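Local coordinates for protein beta-galactosidase (Streptococcus pneumoniae, PDB 4CU9) that probably binds galactose-containing glycans through this calcium-bearing carbohydrate-binding module, one part of a multimodular pneumococcal enzyme named as a beta-galactosidase, at residues 17-21 with 35-39; 160-164 with 178-182. One frame throughout, in Å; residues are numbered along the deposited sequence.

Contact 1. Residues 17-21 with 35-39; sequences NQAFA and VDYLN. With CA (calcium ion), chain C.
A short extended strand, residues 18-21 preceded by N17 (phi/psi -77/149 at A19, -148/150 at A21), lies against a tight 3-10 turn at residues 35-37 (-68/-28 to -72/-12) that runs on into L38 and N39, the latter leaving that conformation at -129/38. The CA atoms of A19 and D36 come nearest, 5.6 Å apart, and 325 Å² is buried. The turn is closed by its own backbone bond, L38 N to V35 O at 3.0 Å. V35 (chi1 p) directs CG2 to 3.9 Å from A21 CB and 4.1 Å from A19 CB, while A19 CB also rests 3.3 Å from V35 O. D36 (chi1 m) turns its carboxylate back so that OD1 accepts a bond from Q18 NE2 at 2.9 Å; OD2 is held by Y114. Q18 (chi1 t, chi2 p) folds over its own backbone, and the same NE2 donates to A19 O at 2.9 Å. Y37 faces away, yet its carbonyl O binds the calcium ion at 2.2 Å. L38 CB packs 4.0 Å from A19 CB. N39 (chi1 p) donates from ND2 to N17 O at 2.9 Å, and its OD1 accepts from water 2 at 2.8 Å; that water also donates to D36 OD1 at 2.7 Å and accepts from A19 N at 2.9 Å. Side chains and water thus join a strand edge to a metal-binding loop, consistent with the calcium site of a galactose-binding-like beta-sandwich. Strand 18-21 pairs antiparallel with strand 61-70, and W49 of strand 49-50 touches A21, V35 and L38.

Contact 2. Residues 160-164 with 178-182; sequences AMRWR and EMTFL. Unlike the reference sequence in segment 160-164: A160 (reference Val). With CA (calcium ion), chain C; EDO (1,2-ethanediol), chain D.
The hydrophobic interior of the galactose-binding-like beta-sandwich is crossed here, where segments 160-164 and 178-182, of strands 160-166 and 173-182, face each other through side chains. Their axes approach to 8.8 Å with N-to-C directions at 134°; the nearest CA pairs, M161 with F181 at 7.8 Å and W163 with M179 at 9.2 Å, are too wide for backbone pairing. The contact buries 237 Å². F181 (chi1 m, chi2 -80°) places a ring face beneath M161 CB, which lies 3.6 Å from the ring centroid and 10° off its normal, a CH-pi contact; the all-m rotamer of M161 then leads its end away. W163's CA-to-CB bond points sideways, but chi1 m with chi2 92° brings the indole back, NE1 to 3.6 Å from F181 CE1. The F181 ring and the five-membered ring of W163 are nearly parallel (17°), but with centroids 5.5 Å apart they barely overlap. M179 (chi1 t, chi2 t, chi3 m) brings CE to 3.8 Å from W163 CD1 and SD to 5.0 Å from the centroid of the five-membered ring, at its edge, a Met-aromatic contact. Side chains alternate: the CA-to-CB bonds of R162 and T180 point away from the partner. R162 forms a salt bridge with E101 and a cation-pi contact with W132; its NH1 donates to ethanediol O1 at 3.0 Å and its NH2 to O2 at 2.8 Å. E178, too distant to touch segment 160-164, binds calcium through OE1 at 2.2 Å. One water joins the strands, accepting from W163 NE1 at 3.0 Å and donating to T180 O at 2.8 Å.

Calcium is the common point of the two contacts, whose centres are 9 Å apart. Contact 1 supplies a main-chain oxygen and contact 2 a carboxylate oxygen, Y37 O and E178 OE1, 3.3 Å from each other in the coordination shell; I177, D40, D42 and water 3 complete it. A probable hydrogen bond from M179 N to L38 O, 2.8 Å, ties the metal-binding turn directly to segment 178-182; beside it, N39 CA packs 3.4 Å from E178 OE2. M179 therefore links both settings, its backbone meeting the loop and its side chain entering the interior. The ethanediol held by R162 is a separate site: its O1 lies 21.2 Å from the calcium ion.

Contact 1. Residues 17-21 with 35-39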
ATOM      1  N   ASN A  17     -10.520  -3.983   7.920  1.00 16.76           N
ATOM      2  CA  ASN A  17      -9.124  -3.808   7.496  1.00 15.31           C
ATOM      3  C   ASN A  17      -8.716  -2.350   7.385  1.00 13.24           C
ATOM      4  O   ASN A  17      -9.507  -1.475   6.963  1.00 13.33           O
ATOM      5  CB  ASN A  17      -8.832  -4.475   6.164  1.00 15.49           C
ATOM      6  CG  ASN A  17      -9.090  -5.972   6.146  1.00 16.81           C
ATOM      7  OD1 ASN A  17      -9.032  -6.678   7.155  1.00 14.79           O
ATOM      8  ND2 ASN A  17      -9.269  -6.484   4.936  1.00 19.13           N
ATOM      9  N   GLN A  18      -7.470  -2.085   7.774  1.00 12.30           N
ATOM     10  CA  GLN A  18      -6.929  -0.726   7.815  1.00 12.04           C
ATOM     11  C   GLN A  18      -5.788  -0.544   6.823  1.00 11.32           C
ATOM     12  O   GLN A  18      -4.763  -1.230   6.924  1.00 10.42           O
ATOM     13  CB  GLN A  18      -6.418  -0.411   9.230  1.00 12.90           C
ATOM     14  CG  GLN A  18      -5.825   0.977   9.354  1.00 13.80           C
ATOM     15  CD  GLN A  18      -6.867   2.071   9.071  1.00 14.68           C
ATOM     16  OE1 GLN A  18      -7.839   2.195   9.803  1.00 15.37           O
ATOM     17  NE2 GLN A  18      -6.697   2.812   7.986  1.00 14.44           N
ATOM     18  N   ALA A  19      -5.977   0.382   5.873  1.00 10.44           N
ATOM     19  CA  ALA A  19      -4.962   0.671   4.907  1.00 10.14           C
ATOM     20  C   ALA A  19      -3.920   1.525   5.598  1.00  9.46           C
ATOM     21  O   ALA A  19      -4.220   2.235   6.559  1.00  9.51           O
ATOM     22  CB  ALA A  19      -5.537   1.387   3.702  1.00 10.77           C
ATOM     23  N   PHE A  20      -2.678   1.376   5.168  1.00  8.60           N
ATOM     24  CA  PHE A  20      -1.571   2.188   5.708  1.00  8.36           C
ATOM     25  C   PHE A  20      -0.567   2.524   4.647  1.00  8.07           C
ATOM     26  O   PHE A  20      -0.425   1.780   3.630  1.00  8.21           O
ATOM     27  CB  PHE A  20      -0.903   1.524   6.928  1.00  8.34           C
ATOM     28  CG  PHE A  20      -0.117   0.307   6.566  1.00  8.34           C
ATOM     29  CD1 PHE A  20      -0.738  -0.910   6.466  1.00  8.51           C
ATOM     30  CD2 PHE A  20       1.203   0.435   6.225  1.00  8.20           C
ATOM     31  CE1 PHE A  20       0.009  -2.032   6.085  1.00  8.57           C
ATOM     32  CE2 PHE A  20       1.941  -0.661   5.827  1.00  8.48           C
ATOM     33  CZ  PHE A  20       1.331  -1.882   5.754  1.00  8.59           C
ATOM     34  N   ALA A  21       0.212   3.579   4.912  1.00  8.36           N
ATOM     35  CA  ALA A  21       1.319   3.960   4.060  1.00  8.36           C
ATOM     36  C   ALA A  21       2.492   4.609   4.792  1.00  8.49           C
ATOM     37  O   ALA A  21       2.317   5.241   5.829  1.00  8.96           O
ATOM     38  CB  ALA A  21       0.851   4.845   2.911  1.00  8.57           C
ATOM     39  N   VAL A  35      -5.126   7.612   2.280  1.00 10.89           N
ATOM     40  CA  VAL A  35      -4.730   6.206   2.257  1.00 10.88           C
ATOM     41  C   VAL A  35      -5.960   5.298   2.437  1.00 10.73           C
ATOM     42  O   VAL A  35      -6.004   4.177   1.956  1.00 10.17           O
ATOM     43  CB  VAL A  35      -3.679   5.896   3.318  1.00 10.55           C
ATOM     44  CG1 VAL A  35      -4.300   5.865   4.720  1.00 10.57           C
ATOM     45  CG2 VAL A  35      -2.998   4.592   3.021  1.00 10.58           C
ATOM     46  N   ASP A  36      -6.973   5.795   3.124  1.00 11.83           N
ATOM     47  CA  ASP A  36      -8.181   5.020   3.325  1.00 13.29           C
ATOM     48  C   ASP A  36      -8.919   4.759   2.021  1.00 13.02           C
ATOM     49  O   ASP A  36      -9.746   3.884   1.979  1.00 13.10           O
ATOM     50  CB  ASP A  36      -9.083   5.720   4.350  1.00 15.04           C
ATOM     51  CG  ASP A  36      -8.562   5.541   5.796  1.00 16.46           C
ATOM     52  OD1 ASP A  36      -8.328   4.385   6.231  1.00 16.04           O
ATOM     53  OD2 ASP A  36      -8.397   6.546   6.527  1.00 18.27           O
ATOM     54  N   TYR A  37      -8.610   5.490   0.948  1.00 13.19           N
ATOM     55  CA  TYR A  37      -9.202   5.203  -0.347  1.00 13.06           C
ATOM     56  C   TYR A  37      -8.649   3.926  -0.981  1.00 13.17           C
ATOM     57  O   TYR A  37      -9.241   3.428  -1.941  1.00 11.30           O
ATOM     58  CB  TYR A  37      -9.012   6.363  -1.327  1.00 13.42           C
ATOM     59  CG  TYR A  37      -9.710   7.646  -0.948  1.00 13.82           C
ATOM     60  CD1 TYR A  37     -10.879   7.624  -0.216  1.00 14.38           C
ATOM     61  CD2 TYR A  37      -9.200   8.884  -1.328  1.00 14.77           C
ATOM     62  CE1 TYR A  37     -11.537   8.796   0.153  1.00 16.14           C
ATOM     63  CE2 TYR A  37      -9.872  10.069  -0.993  1.00 15.56           C
ATOM     64  CZ  TYR A  37     -11.038  10.008  -0.246  1.00 16.44           C
ATOM     65  OH  TYR A  37     -11.743  11.151   0.153  1.00 18.30           O
ATOM     66  N   LEU A  38      -7.558   3.381  -0.426  1.00 13.23           N
ATOM     67  CA  LEU A  38      -6.969   2.146  -0.921  1.00 13.07           C
ATOM     68  C   LEU A  38      -7.844   0.903  -0.758  1.00 13.40           C
ATOM     69  O   LEU A  38      -7.749  -0.013  -1.576  1.00 12.66           O
ATOM     70  CB  LEU A  38      -5.663   1.822  -0.222  1.00 14.14           C
ATOM     71  CG  LEU A  38      -4.418   2.622  -0.596  1.00 14.60           C
ATOM     72  CD1 LEU A  38      -3.244   2.067   0.184  1.00 14.67           C
ATOM     73  CD2 LEU A  38      -4.130   2.521  -2.070  1.00 14.87           C
ATOM     74  N   ASN A  39      -8.649   0.854   0.294  1.00 14.27           N
ATOM     75  CA  ASN A  39      -9.497  -0.332   0.509  1.00 14.61           C
ATOM     76  C   ASN A  39     -10.954  -0.053   0.745  1.00 15.58           C
ATOM     77  O   ASN A  39     -11.591  -0.745   1.536  1.00 17.76           O
ATOM     78  CB  ASN A  39      -8.925  -1.207   1.633  1.00 14.70           C
ATOM     79  CG  ASN A  39      -8.996  -0.539   2.987  1.00 14.16           C
ATOM     80  OD1 ASN A  39      -9.035   0.672   3.066  1.00 13.58           O
ATOM     81  ND2 ASN A  39      -9.010  -1.333   4.061  1.00 14.21           N
TER
HETATM   82 CA    CA C2999     -10.544   2.858  -3.677  1.00 12.54          CA
HETATM   83  O   HOH W   1      -9.513  -4.297   3.031  1.00 23.72           O
HETATM   84  O   HOH W   2      -8.504   1.742   5.572  1.00  8.31           O
HETATM   85  O   HOH W   3     -11.004   5.000  -4.420  1.00 12.39           O

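Contact 2. Residues 160-164 with 178-182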
ATOM      1  N   ALA A 160      -0.492  -8.438   8.144  1.00 10.29           N
ATOM      2  CA  ALA A 160      -0.361  -7.239   7.300  1.00  9.60           C
ATOM      3  C   ALA A 160       0.438  -7.608   6.067  1.00  9.61           C
ATOM      4  O   ALA A 160       1.377  -8.411   6.157  1.00  9.51           O
ATOM      5  CB  ALA A 160       0.347  -6.110   8.033  1.00  9.55           C
ATOM      6  N   MET A 161       0.048  -7.035   4.932  1.00  9.47           N
ATOM      7  CA  MET A 161       0.765  -7.203   3.655  1.00  9.91           C
ATOM      8  C   MET A 161       1.011  -5.806   3.130  1.00  9.50           C
ATOM      9  O   MET A 161       0.275  -4.887   3.472  1.00  9.76           O
ATOM     10  CB  MET A 161      -0.074  -7.988   2.649  1.00 10.21           C
ATOM     11  CG  MET A 161      -0.365  -9.407   3.099  1.00 10.77           C
ATOM     12  SD  MET A 161       0.998 -10.579   3.043  1.00 11.67           S
ATOM     13  CE  MET A 161       1.416 -10.588   1.322  1.00 11.32           C
ATOM     14  N   ARG A 162       2.081  -5.638   2.369  1.00  9.54           N
ATOM     15  CA  ARG A 162       2.341  -4.384   1.706  1.00  8.95           C
ATOM     16  C   ARG A 162       3.023  -4.579   0.362  1.00  8.78           C
ATOM     17  O   ARG A 162       3.588  -5.638   0.046  1.00  8.78           O
ATOM     18  CB  ARG A 162       3.179  -3.432   2.590  1.00  9.20           C
ATOM     19  CG  ARG A 162       4.650  -3.750   2.645  1.00  9.38           C
ATOM     20  CD  ARG A 162       5.390  -2.830   3.559  1.00  9.54           C
ATOM     21  NE  ARG A 162       6.812  -3.016   3.418  1.00  9.56           N
ATOM     22  CZ  ARG A 162       7.730  -2.250   3.981  1.00  9.80           C
ATOM     23  NH1 ARG A 162       7.361  -1.222   4.760  1.00  9.89           N
ATOM     24  NH2 ARG A 162       9.012  -2.527   3.782  1.00 10.14           N
ATOM     25  N   TRP A 163       2.997  -3.495  -0.400  1.00  8.47           N
ATOM     26  CA  TRP A 163       3.783  -3.378  -1.610  1.00  8.65           C
ATOM     27  C   TRP A 163       4.809  -2.290  -1.350  1.00  8.77           C
ATOM     28  O   TRP A 163       4.452  -1.120  -0.980  1.00  8.46           O
ATOM     29  CB  TRP A 163       2.910  -3.008  -2.813  1.00  8.73           C
ATOM     30  CG  TRP A 163       1.997  -4.083  -3.245  1.00  9.23           C
ATOM     31  CD1 TRP A 163       0.736  -4.271  -2.853  1.00  9.90           C
ATOM     32  CD2 TRP A 163       2.322  -5.173  -4.103  1.00 10.07           C
ATOM     33  NE1 TRP A 163       0.214  -5.390  -3.439  1.00 10.43           N
ATOM     34  CE2 TRP A 163       1.180  -5.974  -4.209  1.00 10.34           C
ATOM     35  CE3 TRP A 163       3.465  -5.547  -4.793  1.00 10.95           C
ATOM     36  CZ2 TRP A 163       1.132  -7.106  -5.023  1.00 10.59           C
ATOM     37  CZ3 TRP A 163       3.412  -6.702  -5.610  1.00 10.75           C
ATOM     38  CH2 TRP A 163       2.241  -7.441  -5.708  1.00 10.34           C
ATOM     39  N   ARG A 164       6.078  -2.671  -1.472  1.00  9.27           N
ATOM     40  CA  ARG A 164       7.206  -1.738  -1.360  1.00  9.53           C
ATOM     41  C   ARG A 164       7.562  -1.307  -2.770  1.00  9.51           C
ATOM     42  O   ARG A 164       7.979  -2.111  -3.604  1.00  9.25           O
ATOM     43  CB  ARG A 164       8.382  -2.359  -0.625  1.00 10.78           C
ATOM     44  CG  ARG A 164       9.619  -1.436  -0.515  1.00 11.73           C
ATOM     45  CD  ARG A 164      10.578  -1.968   0.528  1.00 13.92           C
ATOM     46  NE  ARG A 164      11.094  -3.293   0.206  1.00 15.36           N
ATOM     47  CZ  ARG A 164      12.009  -3.553  -0.721  1.00 20.43           C
ATOM     48  NH1 ARG A 164      12.579  -2.586  -1.443  1.00 23.28           N
ATOM     49  NH2 ARG A 164      12.393  -4.796  -0.919  1.00 21.90           N
ATOM     50  N   GLU A 178      -6.957   1.455  -5.631  1.00 11.24           N
ATOM     51  CA  GLU A 178      -7.354   0.333  -4.815  1.00 11.49           C
ATOM     52  C   GLU A 178      -6.210  -0.651  -4.647  1.00 11.42           C
ATOM     53  O   GLU A 178      -5.391  -0.847  -5.542  1.00 10.87           O
ATOM     54  CB  GLU A 178      -8.605  -0.362  -5.385  1.00 11.26           C
ATOM     55  CG  GLU A 178      -9.312  -1.299  -4.407  1.00 12.41           C
ATOM     56  CD  GLU A 178     -10.169  -0.606  -3.365  1.00 12.51           C
ATOM     57  OE1 GLU A 178     -10.331   0.649  -3.400  1.00 13.45           O
ATOM     58  OE2 GLU A 178     -10.721  -1.322  -2.499  1.00 12.24           O
ATOM     59  N   MET A 179      -6.169  -1.256  -3.467  1.00 10.98           N
ATOM     60  CA  MET A 179      -5.215  -2.322  -3.181  1.00 11.50           C
ATOM     61  C   MET A 179      -5.977  -3.337  -2.355  1.00 11.50           C
ATOM     62  O   MET A 179      -6.547  -2.971  -1.330  1.00 11.61           O
ATOM     63  CB  MET A 179      -4.042  -1.767  -2.390  1.00 11.68           C
ATOM     64  CG  MET A 179      -3.104  -2.800  -1.837  1.00 12.61           C
ATOM     65  SD  MET A 179      -1.794  -2.118  -0.836  1.00 12.86           S
ATOM     66  CE  MET A 179      -0.920  -1.010  -1.904  1.00 12.43           C
ATOM     67  N   THR A 180      -5.953  -4.595  -2.776  1.00 11.34           N
ATOM     68  CA  THR A 180      -6.696  -5.669  -2.117  1.00 11.61           C
ATOM     69  C   THR A 180      -5.822  -6.917  -2.013  1.00 11.14           C
ATOM     70  O   THR A 180      -5.004  -7.213  -2.930  1.00 11.31           O
ATOM     71  CB  THR A 180      -7.960  -6.025  -2.937  1.00 12.43           C
ATOM     72  OG1 THR A 180      -8.613  -4.835  -3.377  1.00 14.54           O
ATOM     73  CG2 THR A 180      -8.933  -6.795  -2.116  1.00 13.92           C
ATOM     74  N   PHE A 181      -6.004  -7.646  -0.913  1.00 10.86           N
ATOM     75  CA  PHE A 181      -5.401  -8.956  -0.726  1.00 11.13           C
ATOM     76  C   PHE A 181      -6.515  -9.962  -0.528  1.00 12.15           C
ATOM     77  O   PHE A 181      -7.496  -9.650   0.149  1.00 13.05           O
ATOM     78  CB  PHE A 181      -4.444  -8.944   0.457  1.00 10.77           C
ATOM     79  CG  PHE A 181      -3.336  -7.953   0.277  1.00 10.89           C
ATOM     80  CD1 PHE A 181      -2.243  -8.258  -0.520  1.00 11.23           C
ATOM     81  CD2 PHE A 181      -3.447  -6.671   0.804  1.00 10.83           C
ATOM     82  CE1 PHE A 181      -1.237  -7.321  -0.719  1.00 10.69           C
ATOM     83  CE2 PHE A 181      -2.449  -5.726   0.595  1.00 11.10           C
ATOM     84  CZ  PHE A 181      -1.360  -6.051  -0.191  1.00 10.99           C
ATOM     85  N   LEU A 182      -6.365 -11.168  -1.078  1.00 11.60           N
ATOM     86  CA  LEU A 182      -7.469 -12.126  -1.046  1.00 13.48           C
ATOM     87  C   LEU A 182      -7.009 -13.544  -0.745  1.00 13.26           C
ATOM     88  O   LEU A 182      -5.875 -13.879  -0.994  1.00 12.57           O
ATOM     89  CB  LEU A 182      -8.207 -12.117  -2.373  1.00 15.35           C
ATOM     90  CG  LEU A 182      -8.878 -10.806  -2.811  1.00 17.26           C
ATOM     91  CD1 LEU A 182      -9.499 -10.996  -4.179  1.00 18.82           C
ATOM     92  CD2 LEU A 182      -9.939 -10.317  -1.827  1.00 18.51           C
TER
HETATM   93 CA    CA C2999     -10.544   2.858  -3.677  1.00 12.54          CA
HETATM   94  C1  EDO D3000       9.979   1.334   5.707  1.00 12.23           C
HETATM   95  O1  EDO D3000       8.688   1.403   5.065  1.00 12.15           O
HETATM   96  C2  EDO D3000      10.430  -0.070   6.131  1.00 12.17           C
HETATM   97  O2  EDO D3000      10.891  -0.798   4.995  1.00 12.23           O
HETATM   98  O   HOH W   4      -2.719  -5.708  -3.532  1.00 10.88           O
HETATM   99  O   HOH W   3     -11.004   5.000  -4.420  1.00 12.39           O